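Local coordinates for protein N2152 (Neocallimastix frontalis, PDB 5U22) that probably hydrolyses arabinosyl-containing glycans as a family 39 glycoside hydrolase with a TIM barrel and a beta sandwich, at residues Ala294-Trp308 with Glu374-Pro388. Sequence-based numbering, arbitrary orientation.
Sequences ASDTQKGAGWYFYKW and EKIDWKSKDTPSNGP
Tyr-304 lays its ring against the backbone of Gly-387 where helix 301-308, which follows the last barrel strand, meets the long loop leaving sandwich strand 374-376, so the contact joins the TIM barrel to the beta sandwich. Gly-387 CA stands 3.4 Å from the ring centroid and 7° off the normal, a CH-pi contact over the face, while Trp-303 CE3 lies over the opposite face. Chi1 of -71° sets CG of Tyr-304 anti to its carbonyl carbon, bringing the ring over the loop. At the ring edge, water 3 joins Tyr-304 OH to Ser-385 O. Loss of the ring to an alanine is likely to leave Gly-387 CA without its aromatic face and water 3 without its phenol partner. Ile-376 crosses the tyrosine at about a right angle: its CD1 comes within 3.8 Å of Tyr-304 CB, its CG1 meets Ala-301 CB, and its CG2 turns to Phe-305 and Trp-308. CZ2 on the benzo ring of Trp-308 meets two aliphatic groups obliquely, Pro-388 CB at 3.6 Å and Glu-374 CB at 3.8 Å; the Glu-374 carboxylate is salt-bridged to Arg-417. Before the helix, the Ser-385 N-H bonds Lys-299 O at 3.0 Å, nearly straight at 161°. Water 2 accepts from Ala-301 N and donates to Ser-380 O and Thr-383 O.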
ATOM      1  N   ALA A 294      -3.201  -5.504 -16.959  1.00 14.26           N
ATOM      2  CA  ALA A 294      -2.649  -6.662 -17.641  1.00 20.22           C
ATOM      3  C   ALA A 294      -1.725  -6.254 -18.773  1.00 22.14           C
ATOM      4  O   ALA A 294      -0.851  -7.038 -19.171  1.00 20.51           O
ATOM      5  CB  ALA A 294      -3.791  -7.527 -18.181  1.00 20.87           C
ATOM      6  N   SER A 295      -1.932  -5.053 -19.307  1.00 17.08           N
ATOM      7  CA  SER A 295      -1.091  -4.451 -20.324  1.00 18.02           C
ATOM      8  C   SER A 295      -1.049  -2.967 -20.024  1.00 20.69           C
ATOM      9  O   SER A 295      -1.620  -2.508 -19.031  1.00 20.09           O
ATOM     10  CB  SER A 295      -1.641  -4.719 -21.727  1.00 18.77           C
ATOM     11  OG  SER A 295      -2.827  -3.980 -21.925  1.00 20.23           O
ATOM     12  N   ASP A 296      -0.403  -2.194 -20.896  1.00 20.89           N
ATOM     13  CA  ASP A 296      -0.436  -0.747 -20.711  1.00 22.35           C
ATOM     14  C   ASP A 296      -1.847  -0.177 -20.802  1.00 22.11           C
ATOM     15  O   ASP A 296      -2.108   0.887 -20.235  1.00 20.52           O
ATOM     16  CB  ASP A 296       0.477  -0.065 -21.733  1.00 22.81           C
ATOM     17  CG  ASP A 296       1.938  -0.204 -21.377  1.00 30.60           C
ATOM     18  OD1 ASP A 296       2.256  -1.091 -20.558  1.00 23.94           O
ATOM     19  OD2 ASP A 296       2.765   0.571 -21.911  1.00 33.94           O
ATOM     20  N   THR A 297      -2.779  -0.877 -21.457  1.00 18.40           N
ATOM     21  CA  THR A 297      -4.088  -0.326 -21.765  1.00 18.08           C
ATOM     22  C   THR A 297      -5.257  -1.119 -21.205  1.00 16.33           C
ATOM     23  O   THR A 297      -6.383  -0.606 -21.219  1.00 22.03           O
ATOM     24  CB  THR A 297      -4.273  -0.235 -23.289  1.00 23.85           C
ATOM     25  OG1 THR A 297      -4.156  -1.551 -23.856  1.00 24.05           O
ATOM     26  CG2 THR A 297      -3.221   0.686 -23.898  1.00 22.13           C
ATOM     27  N   GLN A 298      -5.039  -2.339 -20.726  1.00 17.60           N
ATOM     28  CA  GLN A 298      -6.126  -3.221 -20.324  1.00 13.74           C
ATOM     29  C   GLN A 298      -6.064  -3.517 -18.834  1.00 21.28           C
ATOM     30  O   GLN A 298      -4.985  -3.757 -18.285  1.00 17.57           O
ATOM     31  CB  GLN A 298      -6.081  -4.534 -21.098  1.00 20.05           C
ATOM     32  CG  GLN A 298      -6.241  -4.374 -22.598  1.00 18.00           C
ATOM     33  CD  GLN A 298      -5.744  -5.579 -23.337  1.00 28.77           C
ATOM     34  OE1 GLN A 298      -4.536  -5.840 -23.397  1.00 35.42           O
ATOM     35  NE2 GLN A 298      -6.667  -6.336 -23.904  1.00 33.33           N
ATOM     36  N   LYS A 299      -7.235  -3.543 -18.202  1.00 17.74           N
ATOM     37  CA  LYS A 299      -7.333  -3.899 -16.792  1.00 17.73           C
ATOM     38  C   LYS A 299      -6.994  -5.368 -16.578  1.00 14.62           C
ATOM     39  O   LYS A 299      -7.367  -6.231 -17.377  1.00 18.67           O
ATOM     40  CB  LYS A 299      -8.749  -3.632 -16.278  1.00 17.41           C
ATOM     41  CG  LYS A 299      -9.182  -2.164 -16.311  1.00 14.07           C
ATOM     42  CD  LYS A 299     -10.678  -2.051 -16.120  1.00 19.88           C
ATOM     43  CE  LYS A 299     -11.135  -0.601 -16.203  1.00 18.02           C
ATOM     44  NZ  LYS A 299     -12.599  -0.458 -15.942  1.00 18.62           N
ATOM     45  N   GLY A 300      -6.282  -5.656 -15.490  1.00 16.32           N
ATOM     46  CA  GLY A 300      -6.152  -7.008 -14.994  1.00 16.35           C
ATOM     47  C   GLY A 300      -7.128  -7.253 -13.852  1.00 12.21           C
ATOM     48  O   GLY A 300      -7.857  -6.359 -13.420  1.00 15.89           O
ATOM     49  N   ALA A 301      -7.137  -8.501 -13.370  1.00 14.15           N
ATOM     50  CA  ALA A 301      -8.021  -8.862 -12.264  1.00 14.43           C
ATOM     51  C   ALA A 301      -7.818  -7.942 -11.067  1.00 14.84           C
ATOM     52  O   ALA A 301      -8.788  -7.514 -10.438  1.00 16.36           O
ATOM     53  CB  ALA A 301      -7.787 -10.317 -11.850  1.00 17.69           C
ATOM     54  N   GLY A 302      -6.563  -7.621 -10.749  1.00 15.12           N
ATOM     55  CA  GLY A 302      -6.287  -6.811  -9.574  1.00 16.88           C
ATOM     56  C   GLY A 302      -6.908  -5.432  -9.632  1.00 12.50           C
ATOM     57  O   GLY A 302      -7.275  -4.870  -8.600  1.00 14.38           O
ATOM     58  N   TRP A 303      -7.032  -4.862 -10.832  1.00 13.88           N
ATOM     59  CA  TRP A 303      -7.679  -3.560 -10.955  1.00 16.40           C
ATOM     60  C   TRP A 303      -9.063  -3.600 -10.329  1.00 16.55           C
ATOM     61  O   TRP A 303      -9.437  -2.723  -9.544  1.00 17.27           O
ATOM     62  CB  TRP A 303      -7.770  -3.150 -12.422  1.00 13.96           C
ATOM     63  CG  TRP A 303      -8.161  -1.721 -12.592  1.00 14.51           C
ATOM     64  CD1 TRP A 303      -7.319  -0.657 -12.755  1.00 14.55           C
ATOM     65  CD2 TRP A 303      -9.495  -1.187 -12.620  1.00 16.61           C
ATOM     66  NE1 TRP A 303      -8.047   0.501 -12.879  1.00 14.98           N
ATOM     67  CE2 TRP A 303      -9.384   0.203 -12.801  1.00 16.82           C
ATOM     68  CE3 TRP A 303     -10.774  -1.753 -12.514  1.00 17.59           C
ATOM     69  CZ2 TRP A 303     -10.505   1.045 -12.867  1.00 17.97           C
ATOM     70  CZ3 TRP A 303     -11.888  -0.913 -12.580  1.00 18.01           C
ATOM     71  CH2 TRP A 303     -11.742   0.470 -12.758  1.00 19.58           C
ATOM     72  N   TYR A 304      -9.827  -4.646 -10.636  1.00 14.86           N
ATOM     73  CA  TYR A 304     -11.188  -4.732 -10.126  1.00 18.73           C
ATOM     74  C   TYR A 304     -11.214  -4.932  -8.613  1.00 16.57           C
ATOM     75  O   TYR A 304     -12.087  -4.378  -7.930  1.00 16.49           O
ATOM     76  CB  TYR A 304     -11.935  -5.849 -10.846  1.00 16.12           C
ATOM     77  CG  TYR A 304     -12.232  -5.503 -12.288  1.00 16.02           C
ATOM     78  CD1 TYR A 304     -11.395  -5.929 -13.316  1.00 18.14           C
ATOM     79  CD2 TYR A 304     -13.346  -4.732 -12.616  1.00 18.91           C
ATOM     80  CE1 TYR A 304     -11.669  -5.600 -14.647  1.00 17.37           C
ATOM     81  CE2 TYR A 304     -13.625  -4.403 -13.944  1.00 17.12           C
ATOM     82  CZ  TYR A 304     -12.787  -4.847 -14.945  1.00 15.74           C
ATOM     83  OH  TYR A 304     -13.076  -4.506 -16.251  1.00 25.67           O
ATOM     84  N   PHE A 305     -10.262  -5.702  -8.064  1.00 16.66           N
ATOM     85  CA  PHE A 305     -10.207  -5.849  -6.612  1.00 13.54           C
ATOM     86  C   PHE A 305      -9.883  -4.517  -5.942  1.00 17.56           C
ATOM     87  O   PHE A 305     -10.539  -4.132  -4.965  1.00 15.86           O
ATOM     88  CB  PHE A 305      -9.197  -6.934  -6.189  1.00 11.61           C
ATOM     89  CG  PHE A 305      -9.347  -7.358  -4.746  1.00 19.66           C
ATOM     90  CD1 PHE A 305     -10.401  -8.179  -4.354  1.00 18.54           C
ATOM     91  CD2 PHE A 305      -8.455  -6.919  -3.777  1.00 16.80           C
ATOM     92  CE1 PHE A 305     -10.557  -8.554  -3.031  1.00 13.83           C
ATOM     93  CE2 PHE A 305      -8.599  -7.299  -2.447  1.00 14.44           C
ATOM     94  CZ  PHE A 305      -9.659  -8.109  -2.074  1.00 14.65           C
ATOM     95  N   TYR A 306      -8.905  -3.777  -6.476  1.00 16.12           N
ATOM     96  CA  TYR A 306      -8.572  -2.487  -5.888  1.00 14.20           C
ATOM     97  C   TYR A 306      -9.667  -1.451  -6.125  1.00 13.90           C
ATOM     98  O   TYR A 306      -9.780  -0.497  -5.351  1.00 16.47           O
ATOM     99  CB  TYR A 306      -7.210  -2.015  -6.414  1.00 14.34           C
ATOM    100  CG  TYR A 306      -6.067  -2.638  -5.627  1.00 13.51           C
ATOM    101  CD1 TYR A 306      -5.681  -3.961  -5.839  1.00 12.87           C
ATOM    102  CD2 TYR A 306      -5.403  -1.912  -4.649  1.00 15.14           C
ATOM    103  CE1 TYR A 306      -4.643  -4.527  -5.100  1.00 13.86           C
ATOM    104  CE2 TYR A 306      -4.369  -2.463  -3.915  1.00 15.81           C
ATOM    105  CZ  TYR A 306      -3.994  -3.766  -4.138  1.00 16.45           C
ATOM    106  OH  TYR A 306      -2.953  -4.280  -3.396  1.00 14.40           O
ATOM    107  N   LYS A 307     -10.487  -1.625  -7.165  1.00 14.02           N
ATOM    108  CA  LYS A 307     -11.638  -0.743  -7.340  1.00 14.12           C
ATOM    109  C   LYS A 307     -12.651  -0.952  -6.219  1.00 16.07           C
ATOM    110  O   LYS A 307     -13.176   0.019  -5.654  1.00 15.64           O
ATOM    111  CB  LYS A 307     -12.267  -0.986  -8.714  1.00 16.81           C
ATOM    112  CG  LYS A 307     -13.609  -0.274  -8.939  1.00 23.07           C
ATOM    113  CD  LYS A 307     -13.441   1.211  -9.167  1.00 26.15           C
ATOM    114  CE  LYS A 307     -14.796   1.884  -9.468  1.00 20.16           C
ATOM    115  NZ  LYS A 307     -14.800   3.301  -9.047  1.00 28.63           N
ATOM    116  N   TRP A 308     -12.943  -2.215  -5.887  1.00 17.00           N
ATOM    117  CA  TRP A 308     -13.787  -2.510  -4.729  1.00 16.92           C
ATOM    118  C   TRP A 308     -13.245  -1.822  -3.489  1.00 18.76           C
ATOM    119  O   TRP A 308     -13.987  -1.199  -2.719  1.00 16.56           O
ATOM    120  CB  TRP A 308     -13.825  -4.012  -4.479  1.00 15.29           C
ATOM    121  CG  TRP A 308     -14.635  -4.823  -5.409  1.00 19.38           C
ATOM    122  CD1 TRP A 308     -15.526  -4.386  -6.335  1.00 16.49           C
ATOM    123  CD2 TRP A 308     -14.621  -6.247  -5.496  1.00 15.09           C
ATOM    124  NE1 TRP A 308     -16.085  -5.459  -6.995  1.00 18.61           N
ATOM    125  CE2 TRP A 308     -15.540  -6.615  -6.496  1.00 16.92           C
ATOM    126  CE3 TRP A 308     -13.914  -7.252  -4.822  1.00 16.67           C
ATOM    127  CZ2 TRP A 308     -15.782  -7.949  -6.837  1.00 20.68           C
ATOM    128  CZ3 TRP A 308     -14.153  -8.573  -5.161  1.00 19.15           C
ATOM    129  CH2 TRP A 308     -15.078  -8.910  -6.160  1.00 18.36           C
ATOM    130  N   GLU A 374     -19.660 -11.543  -4.722  1.00 14.88           N
ATOM    131  CA  GLU A 374     -18.988 -11.510  -6.015  1.00 14.02           C
ATOM    132  C   GLU A 374     -17.567 -12.049  -5.900  1.00 14.73           C
ATOM    133  O   GLU A 374     -16.972 -12.074  -4.818  1.00 15.22           O
ATOM    134  CB  GLU A 374     -18.907 -10.092  -6.587  1.00 15.68           C
ATOM    135  CG  GLU A 374     -20.199  -9.348  -6.617  1.00 18.29           C
ATOM    136  CD  GLU A 374     -19.990  -7.910  -7.043  1.00 22.79           C
ATOM    137  OE1 GLU A 374     -19.675  -7.698  -8.227  1.00 24.42           O
ATOM    138  OE2 GLU A 374     -20.106  -7.007  -6.190  1.00 25.02           O
ATOM    139  N   LYS A 375     -17.011 -12.442  -7.047  1.00 14.89           N
ATOM    140  CA  LYS A 375     -15.611 -12.838  -7.126  1.00 14.89           C
ATOM    141  C   LYS A 375     -14.959 -12.212  -8.347  1.00 18.69           C
ATOM    142  O   LYS A 375     -15.618 -11.921  -9.350  1.00 14.93           O
ATOM    143  CB  LYS A 375     -15.441 -14.361  -7.186  1.00 15.42           C
ATOM    144  CG  LYS A 375     -16.016 -15.015  -8.438  1.00 20.23           C
ATOM    145  CD  LYS A 375     -15.738 -16.510  -8.422  1.00 18.97           C
ATOM    146  CE  LYS A 375     -16.514 -17.251  -9.516  1.00 18.74           C
ATOM    147  NZ  LYS A 375     -16.111 -16.818 -10.875  1.00 27.12           N
ATOM    148  N   ILE A 376     -13.651 -12.009  -8.253  1.00 15.37           N
ATOM    149  CA  ILE A 376     -12.845 -11.597  -9.392  1.00 15.59           C
ATOM    150  C   ILE A 376     -11.770 -12.661  -9.550  1.00 17.54           C
ATOM    151  O   ILE A 376     -10.962 -12.878  -8.640  1.00 15.33           O
ATOM    152  CB  ILE A 376     -12.252 -10.191  -9.219  1.00 16.84           C
ATOM    153  CG1 ILE A 376     -11.411  -9.822 -10.442  1.00 18.47           C
ATOM    154  CG2 ILE A 376     -11.447 -10.041  -7.902  1.00 20.33           C
ATOM    155  CD1 ILE A 376     -12.264  -9.559 -11.665  1.00 15.41           C
ATOM    156  N   ASP A 377     -11.799 -13.373 -10.672  1.00 16.78           N
ATOM    157  CA  ASP A 377     -10.868 -14.474 -10.852  1.00 19.34           C
ATOM    158  C   ASP A 377      -9.569 -13.977 -11.476  1.00 17.65           C
ATOM    159  O   ASP A 377      -9.527 -12.954 -12.162  1.00 17.30           O
ATOM    160  CB  ASP A 377     -11.479 -15.580 -11.720  1.00 16.64           C
ATOM    161  CG  ASP A 377     -12.618 -16.300 -11.028  1.00 22.52           C
ATOM    162  OD1 ASP A 377     -12.636 -16.329  -9.778  1.00 18.38           O
ATOM    163  OD2 ASP A 377     -13.496 -16.834 -11.734  1.00 20.38           O
ATOM    164  N   TRP A 378      -8.504 -14.737 -11.244  1.00 13.69           N
ATOM    165  CA  TRP A 378      -7.169 -14.370 -11.695  1.00 16.67           C
ATOM    166  C   TRP A 378      -6.508 -15.564 -12.360  1.00 19.55           C
ATOM    167  O   TRP A 378      -6.573 -16.677 -11.829  1.00 19.07           O
ATOM    168  CB  TRP A 378      -6.348 -13.891 -10.501  1.00 17.31           C
ATOM    169  CG  TRP A 378      -4.892 -13.702 -10.705  1.00 17.50           C
ATOM    170  CD1 TRP A 378      -4.250 -12.527 -10.979  1.00 15.20           C
ATOM    171  CD2 TRP A 378      -3.868 -14.700 -10.575  1.00 16.20           C
ATOM    172  NE1 TRP A 378      -2.888 -12.735 -11.040  1.00 16.63           N
ATOM    173  CE2 TRP A 378      -2.631 -14.058 -10.798  1.00 16.18           C
ATOM    174  CE3 TRP A 378      -3.877 -16.068 -10.304  1.00 17.10           C
ATOM    175  CZ2 TRP A 378      -1.421 -14.742 -10.758  1.00 16.32           C
ATOM    176  CZ3 TRP A 378      -2.668 -16.746 -10.262  1.00 18.17           C
ATOM    177  CH2 TRP A 378      -1.461 -16.082 -10.494  1.00 17.65           C
ATOM    178  N   LYS A 379      -5.897 -15.333 -13.527  1.00 16.05           N
ATOM    179  CA  LYS A 379      -5.046 -16.302 -14.210  1.00 20.56           C
ATOM    180  C   LYS A 379      -3.576 -15.928 -14.133  1.00 22.96           C
ATOM    181  O   LYS A 379      -2.724 -16.779 -13.849  1.00 22.42           O
ATOM    182  CB  LYS A 379      -5.459 -16.424 -15.686  1.00 23.43           C
ATOM    183  CG  LYS A 379      -6.878 -16.914 -15.903  1.00 29.99           C
ATOM    184  CD  LYS A 379      -6.897 -18.308 -16.487  1.00 26.64           C
ATOM    185  CE  LYS A 379      -8.322 -18.801 -16.661  1.00 33.62           C
ATOM    186  NZ  LYS A 379      -9.194 -17.768 -17.312  1.00 43.98           N
ATOM    187  N   SER A 380      -3.256 -14.666 -14.397  1.00 19.09           N
ATOM    188  CA  SER A 380      -1.902 -14.151 -14.272  1.00 16.20           C
ATOM    189  C   SER A 380      -1.982 -12.634 -14.299  1.00 18.68           C
ATOM    190  O   SER A 380      -3.007 -12.053 -14.672  1.00 16.38           O
ATOM    191  CB  SER A 380      -0.992 -14.653 -15.398  1.00 22.23           C
ATOM    192  OG  SER A 380      -1.244 -13.919 -16.580  1.00 23.08           O
ATOM    193  N   LYS A 381      -0.875 -11.999 -13.914  1.00 16.98           N
ATOM    194  CA  LYS A 381      -0.797 -10.544 -13.912  1.00 19.82           C
ATOM    195  C   LYS A 381      -0.977  -9.949 -15.305  1.00 18.75           C
ATOM    196  O   LYS A 381      -1.355  -8.774 -15.420  1.00 19.24           O
ATOM    197  CB  LYS A 381       0.547 -10.105 -13.327  1.00 16.70           C
ATOM    198  CG  LYS A 381       1.697 -10.249 -14.318  1.00 14.82           C
ATOM    199  CD  LYS A 381       3.059  -9.955 -13.708  1.00 17.78           C
ATOM    200  CE  LYS A 381       4.158  -9.869 -14.777  1.00 18.45           C
ATOM    201  NZ  LYS A 381       4.027  -8.689 -15.694  1.00 18.24           N
ATOM    202  N   ASP A 382      -0.713 -10.725 -16.365  1.00 18.36           N
ATOM    203  CA  ASP A 382      -0.772 -10.239 -17.740  1.00 15.51           C
ATOM    204  C   ASP A 382      -2.026 -10.701 -18.477  1.00 23.41           C
ATOM    205  O   ASP A 382      -2.131 -10.497 -19.693  1.00 18.34           O
ATOM    206  CB  ASP A 382       0.483 -10.679 -18.513  1.00 17.75           C
ATOM    207  CG  ASP A 382       1.758 -10.040 -17.970  1.00 23.03           C
ATOM    208  OD1 ASP A 382       1.672  -8.954 -17.352  1.00 22.00           O
ATOM    209  OD2 ASP A 382       2.849 -10.616 -18.140  1.00 25.53           O
ATOM    210  N   THR A 383      -2.974 -11.315 -17.771  1.00 18.65           N
ATOM    211  CA  THR A 383      -4.221 -11.769 -18.370  1.00 15.97           C
ATOM    212  C   THR A 383      -5.267 -10.668 -18.253  1.00 18.69           C
ATOM    213  O   THR A 383      -5.586 -10.255 -17.131  1.00 18.20           O
ATOM    214  CB  THR A 383      -4.722 -13.028 -17.676  1.00 21.69           C
ATOM    215  OG1 THR A 383      -3.740 -14.064 -17.801  1.00 23.02           O
ATOM    216  CG2 THR A 383      -6.041 -13.505 -18.287  1.00 19.25           C
ATOM    217  N   PRO A 384      -5.810 -10.154 -19.355  1.00 18.61           N
ATOM    218  CA  PRO A 384      -6.859  -9.136 -19.235  1.00 14.13           C
ATOM    219  C   PRO A 384      -8.094  -9.699 -18.546  1.00 19.08           C
ATOM    220  O   PRO A 384      -8.397 -10.892 -18.639  1.00 21.70           O
ATOM    221  CB  PRO A 384      -7.147  -8.746 -20.691  1.00 18.68           C
ATOM    222  CG  PRO A 384      -5.893  -9.103 -21.416  1.00 19.85           C
ATOM    223  CD  PRO A 384      -5.402 -10.357 -20.752  1.00 18.86           C
ATOM    224  N   SER A 385      -8.802  -8.821 -17.837  1.00 17.87           N
ATOM    225  CA  SER A 385     -10.011  -9.180 -17.107  1.00 18.28           C
ATOM    226  C   SER A 385     -11.185  -8.320 -17.555  1.00 20.48           C
ATOM    227  O   SER A 385     -11.045  -7.105 -17.747  1.00 20.06           O
ATOM    228  CB  SER A 385      -9.815  -9.015 -15.604  1.00 16.69           C
ATOM    229  OG  SER A 385     -11.000  -9.339 -14.903  1.00 19.48           O
ATOM    230  N   ASN A 386     -12.344  -8.952 -17.721  1.00 22.22           N
ATOM    231  CA  ASN A 386     -13.568  -8.220 -18.012  1.00 21.96           C
ATOM    232  C   ASN A 386     -14.347  -7.897 -16.755  1.00 27.85           C
ATOM    233  O   ASN A 386     -15.430  -7.307 -16.841  1.00 23.44           O
ATOM    234  CB  ASN A 386     -14.451  -9.004 -18.984  1.00 23.76           C
ATOM    235  CG  ASN A 386     -13.784  -9.203 -20.319  1.00 33.62           C
ATOM    236  OD1 ASN A 386     -13.279  -8.249 -20.913  1.00 31.33           O
ATOM    237  ND2 ASN A 386     -13.745 -10.452 -20.788  1.00 42.17           N
ATOM    238  N   GLY A 387     -13.821  -8.256 -15.594  1.00 20.26           N
ATOM    239  CA  GLY A 387     -14.439  -7.867 -14.354  1.00 16.66           C
ATOM    240  C   GLY A 387     -15.029  -9.030 -13.580  1.00 21.61           C
ATOM    241  O   GLY A 387     -14.909 -10.203 -13.950  1.00 20.05           O
ATOM    242  N   PRO A 388     -15.686  -8.709 -12.477  1.00 14.66           N
ATOM    243  CA  PRO A 388     -16.115  -9.741 -11.532  1.00 17.16           C
ATOM    244  C   PRO A 388     -17.352 -10.486 -12.013  1.00 28.28           C
ATOM    245  O   PRO A 388     -18.010 -10.112 -12.983  1.00 21.36           O
ATOM    246  CB  PRO A 388     -16.421  -8.941 -10.264  1.00 17.38           C
ATOM    247  CG  PRO A 388     -16.778  -7.608 -10.747  1.00 24.86           C
ATOM    248  CD  PRO A 388     -15.922  -7.351 -11.957  1.00 18.97           C
TER
HETATM  249  O   HOH W   1      -9.230  -5.917 -19.760  1.00 29.77           O
HETATM  250  O   HOH W   2      -5.281 -10.363 -14.592  1.00 17.03           O
HETATM  251  O   HOH W   3     -11.933  -4.788 -18.545  1.00 25.65           O